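Local coordinates for arfgap-like finger domain containing protein (Cryptosporidium parvum Iowa II, PDB 2OWA), which probably acts, through this zinc-finger ArfGAP domain of a longer protein, as a GTPase-activating protein for ADP-ribosylation factor, at residues Lys21-Asp24 / Asn25-Ile29; Val30-Pro34 / Glu35-Cys39. All coordinates share one frame; numbering follows the deposited sequence.

Contact 1: Lys21-Asp24 / Asn25-Ile29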
loop_
_atom_site.group_PDB
_atom_site.type_symbol
_atom_site.label_atom_id
_atom_site.label_comp_id
_atom_site.label_asym_id
_atom_site.label_seq_id
_atom_site.Cartn_x
_atom_site.Cartn_y
_atom_site.Cartn_z
ATOM N N LYS A 21 -18.401 2.274 5.558
ATOM C CA LYS A 21 -18.305 3.313 6.551
ATOM C C LYS A 21 -17.102 3.051 7.472
ATOM O O LYS A 21 -16.334 3.958 7.784
ATOM C CB LYS A 21 -19.623 3.344 7.343
ATOM C CG LYS A 21 -19.610 4.117 8.658
ATOM C CD LYS A 21 -21.039 4.400 9.119
ATOM C CE LYS A 21 -21.094 4.732 10.605
ATOM N NZ LYS A 21 -20.994 3.470 11.414
ATOM N N LEU A 22 -16.960 1.815 7.928
ATOM C CA LEU A 22 -15.783 1.418 8.695
ATOM C C LEU A 22 -14.507 1.650 7.865
ATOM O O LEU A 22 -13.544 2.224 8.350
ATOM C CB LEU A 22 -15.897 -0.031 9.150
ATOM C CG LEU A 22 -14.863 -0.466 10.188
ATOM C CD1 LEU A 22 -15.441 -1.521 11.077
ATOM C CD2 LEU A 22 -13.613 -0.986 9.524
ATOM N N ARG A 23 -14.536 1.214 6.617
ATOM C CA ARG A 23 -13.483 1.486 5.650
ATOM C C ARG A 23 -13.154 2.982 5.566
ATOM O O ARG A 23 -11.995 3.396 5.657
ATOM C CB ARG A 23 -13.940 0.967 4.296
ATOM C CG ARG A 23 -12.841 0.609 3.369
ATOM C CD ARG A 23 -12.645 1.597 2.257
ATOM N NE ARG A 23 -13.764 1.648 1.324
ATOM C CZ ARG A 23 -14.562 2.697 1.198
ATOM N NH1 ARG A 23 -14.312 3.746 1.942
ATOM N NH2 ARG A 23 -15.576 2.713 0.329
ATOM N N ASP A 24 -14.194 3.792 5.384
ATOM C CA ASP A 24 -14.029 5.240 5.283
ATOM C C ASP A 24 -13.360 5.838 6.511
ATOM O O ASP A 24 -12.412 6.589 6.369
ATOM C CB ASP A 24 -15.379 5.922 5.072
ATOM C CG ASP A 24 -15.879 5.821 3.652
ATOM O OD1 ASP A 24 -15.129 5.353 2.777
ATOM O OD2 ASP A 24 -17.031 6.250 3.394
ATOM N N ASN A 25 -13.881 5.516 7.697
ATOM C CA ASN A 25 -13.316 5.983 8.947
ATOM C C ASN A 25 -11.871 5.525 9.136
ATOM O O ASN A 25 -11.022 6.307 9.633
ATOM C CB ASN A 25 -14.174 5.500 10.130
ATOM C CG ASN A 25 -15.555 6.158 10.146
ATOM O OD1 ASN A 25 -15.821 7.090 9.355
ATOM N ND2 ASN A 25 -16.430 5.702 11.046
ATOM N N PHE A 26 -11.582 4.277 8.756
ATOM C CA PHE A 26 -10.179 3.778 8.855
ATOM C C PHE A 26 -9.235 4.569 7.911
ATOM O O PHE A 26 -8.223 5.104 8.335
ATOM C CB PHE A 26 -10.110 2.297 8.507
ATOM C CG PHE A 26 -8.712 1.775 8.379
ATOM C CD1 PHE A 26 -7.982 1.440 9.512
ATOM C CD2 PHE A 26 -8.094 1.694 7.123
ATOM C CE1 PHE A 26 -6.655 0.951 9.398
ATOM C CE2 PHE A 26 -6.795 1.228 6.998
ATOM C CZ PHE A 26 -6.066 0.872 8.130
ATOM N N PHE A 27 -9.544 4.592 6.624
ATOM C CA PHE A 27 -8.623 5.206 5.645
ATOM C C PHE A 27 -8.484 6.729 5.750
ATOM O O PHE A 27 -7.460 7.292 5.412
ATOM C CB PHE A 27 -8.993 4.796 4.235
ATOM C CG PHE A 27 -8.486 3.432 3.857
ATOM C CD1 PHE A 27 -7.120 3.147 3.885
ATOM C CD2 PHE A 27 -9.360 2.442 3.458
ATOM C CE1 PHE A 27 -6.661 1.912 3.531
ATOM C CE2 PHE A 27 -8.883 1.184 3.079
ATOM C CZ PHE A 27 -7.552 0.917 3.141
ATOM N N GLN A 28 -9.521 7.398 6.224
ATOM C CA GLN A 28 -9.447 8.837 6.414
ATOM C C GLN A 28 -8.322 9.165 7.404
ATOM O O GLN A 28 -7.522 10.079 7.184
ATOM C CB GLN A 28 -10.788 9.348 6.909
ATOM C CG GLN A 28 -11.784 9.591 5.798
ATOM C CD GLN A 28 -13.239 9.531 6.288
ATOM O OE1 GLN A 28 -13.521 9.757 7.472
ATOM N NE2 GLN A 28 -14.154 9.189 5.380
ATOM N N ILE A 29 -8.229 8.377 8.461
ATOM C CA ILE A 29 -7.154 8.516 9.423
ATOM C C ILE A 29 -5.821 8.092 8.863
ATOM O O ILE A 29 -4.855 8.842 8.919
ATOM C CB ILE A 29 -7.413 7.679 10.689
ATOM C CG1 ILE A 29 -8.695 8.134 11.382
ATOM C CG2 ILE A 29 -6.207 7.749 11.618
ATOM C CD1 ILE A 29 -8.771 9.607 11.569
HETATM O O HOH W 1 -17.736 6.559 7.892
#
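R23 and F27, one turn apart on helix 20-32, meet through the aliphatic part of the arginine: its CD comes up to the edge of the phenyl ring, in the ring plane, 3.6 Å from F27 CD2. The bend at chi2 (-106°) sets CD there, and the bend at chi3 turns NE away to where it is hydrogen-bonded to D82 O. Arginine suits this spot because its methylene stem is nonpolar and its head polar. One face of the F27 ring takes F26 CD2, 3.6 Å above the plane and over the centre; elsewhere F27 packs edge-to-face on F84, and L22, F26 and F27 all rest on L89 of helix 86-94.

The polar side chains of N25 and Q28 fold back over the preceding turn. With CG beside its own backbone N (chi1 -67°), N25 sets CG 3.3 Å from K21 O; a water donates to both K21 O and N25 OD1, so the carbonyl has a second partner. Q28 brings its CG to 3.1 Å from D24 O, with the amide turned 29° from the D24 carboxylate.

Four successive amides donate to the carbonyl four residues earlier: N25 N to K21 O, F26 N to L22 O and F27 N to R23 O are each 2.9 Å, and Q28 N to D24 O is 3.0 Å. This is the i to i+4 ladder of an amphipathic alpha-helix, here the first helix of the ArfGAP domain, with F27 buried, F26 packed on L89, and the side chains of N25 and Q28 on the exposed side.

Contact 2: Val30-Pro34 / Glu35-Cys39. With ZN (zinc ion), chain C.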
loop_
_atom_site.group_PDB
_atom_site.type_symbol
_atom_site.label_atom_id
_atom_site.label_comp_id
_atom_site.label_asym_id
_atom_site.label_seq_id
_atom_site.Cartn_x
_atom_site.Cartn_y
_atom_site.Cartn_z
ATOM N N VAL A 30 -5.765 6.882 8.319
ATOM C CA VAL A 30 -4.476 6.337 7.912
ATOM C C VAL A 30 -3.872 7.170 6.754
ATOM O O VAL A 30 -2.692 7.379 6.715
ATOM C CB VAL A 30 -4.568 4.825 7.655
ATOM C CG1 VAL A 30 -3.295 4.311 7.031
ATOM C CG2 VAL A 30 -4.852 4.104 8.993
ATOM N N ARG A 31 -4.712 7.706 5.864
ATOM C CA ARG A 31 -4.235 8.580 4.760
ATOM C C ARG A 31 -3.704 9.912 5.248
ATOM O O ARG A 31 -2.874 10.515 4.577
ATOM C CB ARG A 31 -5.353 8.848 3.734
ATOM C CG ARG A 31 -5.455 7.812 2.641
ATOM C CD ARG A 31 -6.428 8.260 1.501
ATOM N NE ARG A 31 -7.619 8.998 1.970
ATOM C CZ ARG A 31 -8.867 8.517 2.043
ATOM N NH1 ARG A 31 -9.161 7.254 1.712
ATOM N NH2 ARG A 31 -9.844 9.307 2.472
ATOM N N ASN A 32 -4.204 10.372 6.401
ATOM C CA ASN A 32 -3.809 11.652 6.980
ATOM C C ASN A 32 -2.460 11.563 7.700
ATOM O O ASN A 32 -1.868 12.610 7.997
ATOM C CB ASN A 32 -4.921 12.225 7.910
ATOM C CG ASN A 32 -4.580 13.632 8.488
ATOM O OD1 ASN A 32 -4.298 13.788 9.698
ATOM N ND2 ASN A 32 -4.601 14.655 7.624
ATOM N N ARG A 33 -1.978 10.347 7.996
ATOM C CA ARG A 33 -0.583 10.162 8.513
ATOM C C ARG A 33 0.364 10.831 7.534
ATOM O O ARG A 33 0.238 10.614 6.327
ATOM C CB ARG A 33 -0.216 8.690 8.693
ATOM C CG ARG A 33 -1.014 8.035 9.767
ATOM C CD ARG A 33 -0.583 6.627 10.102
ATOM N NE ARG A 33 -1.530 6.009 11.042
ATOM C CZ ARG A 33 -1.654 4.708 11.303
ATOM N NH1 ARG A 33 -0.888 3.797 10.713
ATOM N NH2 ARG A 33 -2.542 4.303 12.203
ATOM N N PRO A 34 1.267 11.704 8.037
ATOM C CA PRO A 34 2.102 12.574 7.184
ATOM C C PRO A 34 2.866 11.893 6.038
ATOM O O PRO A 34 2.891 12.430 4.920
ATOM C CB PRO A 34 3.078 13.238 8.170
ATOM C CG PRO A 34 2.821 12.635 9.493
ATOM C CD PRO A 34 1.473 11.983 9.470
ATOM N N GLU A 35 3.505 10.752 6.299
ATOM C CA GLU A 35 4.161 10.011 5.211
ATOM C C GLU A 35 3.201 9.492 4.129
ATOM O O GLU A 35 3.625 9.294 3.013
ATOM C CB GLU A 35 5.026 8.858 5.744
ATOM C CG GLU A 35 6.306 9.314 6.465
ATOM C CD GLU A 35 7.299 10.045 5.561
ATOM O OE1 GLU A 35 7.727 9.449 4.536
ATOM O OE2 GLU A 35 7.640 11.217 5.894
ATOM N N ASN A 36 1.919 9.297 4.459
ATOM C CA ASN A 36 0.928 8.785 3.491
ATOM C C ASN A 36 0.258 9.870 2.638
ATOM O O ASN A 36 -0.660 9.575 1.867
ATOM C CB ASN A 36 -0.143 7.952 4.183
ATOM C CG ASN A 36 0.385 6.632 4.746
ATOM O OD1 ASN A 36 1.377 6.072 4.259
ATOM N ND2 ASN A 36 -0.311 6.105 5.746
ATOM N N ARG A 37 0.733 11.104 2.768
ATOM C CA ARG A 37 0.101 12.269 2.113
ATOM C C ARG A 37 0.763 12.666 0.790
ATOM O O ARG A 37 0.373 13.609 0.113
ATOM C CB ARG A 37 0.028 13.432 3.099
ATOM C CG ARG A 37 -0.860 13.097 4.294
ATOM C CD ARG A 37 -1.262 14.324 5.022
ATOM N NE ARG A 37 -2.396 15.022 4.398
ATOM C CZ ARG A 37 -2.897 16.163 4.865
ATOM N NH1 ARG A 37 -2.354 16.719 5.945
ATOM N NH2 ARG A 37 -3.923 16.754 4.253
ATOM N N THR A 38 1.740 11.877 0.400
ATOM C CA THR A 38 2.349 12.011 -0.893
ATOM C C THR A 38 2.462 10.593 -1.515
ATOM O O THR A 38 2.697 9.636 -0.806
ATOM C CB THR A 38 3.698 12.698 -0.707
ATOM O OG1 THR A 38 4.362 12.797 -1.961
ATOM C CG2 THR A 38 4.575 11.928 0.246
ATOM N N CYS A 39 2.256 10.461 -2.821
ATOM C CA CYS A 39 2.296 9.133 -3.479
ATOM C C CYS A 39 3.660 8.474 -3.269
ATOM O O CYS A 39 4.693 9.137 -3.377
ATOM C CB CYS A 39 2.018 9.283 -4.961
ATOM S SG CYS A 39 2.406 7.892 -6.007
HETATM ZN ZN ZN C . 2.177 8.725 -8.261
HETATM O O HOH W 2 -1.082 15.050 8.158
#
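N36 turns its side chain back to the V30 carbonyl, and ND2 donates to V30 O at 2.9 Å in an almost straight bond (175°). The acceptor lies in the N36 amide plane, but the donor stands 41° out of the V30 carbonyl plane. V30 CG1 closes on ND2 at 3.7 Å. Asparagine fits because its amide also accepts, through OD1, from the backbone N of N97, tying the helix end to N97. F57 packs against both V30 and N36.

N32 and R37 run side by side, pointing the same way. N32 ND2 sits over one face of the R37 guanidinium, 3.5 Å above the plane and toward its rim, with amide and guanidinium planes 49° apart. Both groups are donors, so this is a packing contact; the polar link is a water that donates to N32 O and accepts from R37 NH1.

Between them P34, whose ring nitrogen has no hydrogen to give, starts a tight turn in which N36 N donates to R33 O at 2.8 Å. The chain thus leaves helix 20-32 through a 3-10 turn and delivers C39, whose SG binds zinc at 2.4 Å, to the Cys4 site it shares with C42, C59 and C62: the CxxC zinc finger of the ArfGAP fold.

How the contacts relate
Contact 1 and contact 2 follow each other directly along the chain, with centres about 14 Å apart. Helix 20-32 runs unbroken from one into the other, and the F26 ring touches V30 across the boundary, F26 CZ lying 3.6 Å from V30 CG2. They share neighbours: D93 of helix 86-94 packs on F26 and makes a salt bridge with R33, while S79 touches the F27 side chain and its OG is hydrogen-bonded to R31 NH1. Only contact 2 includes a zinc ligand, C39; in contact 1, F27 CE1 is 16.2 Å from the zinc ion. The helix packs on helix 86-94 through L22, F26 and F27, and the loop after it brings C39 to the zinc.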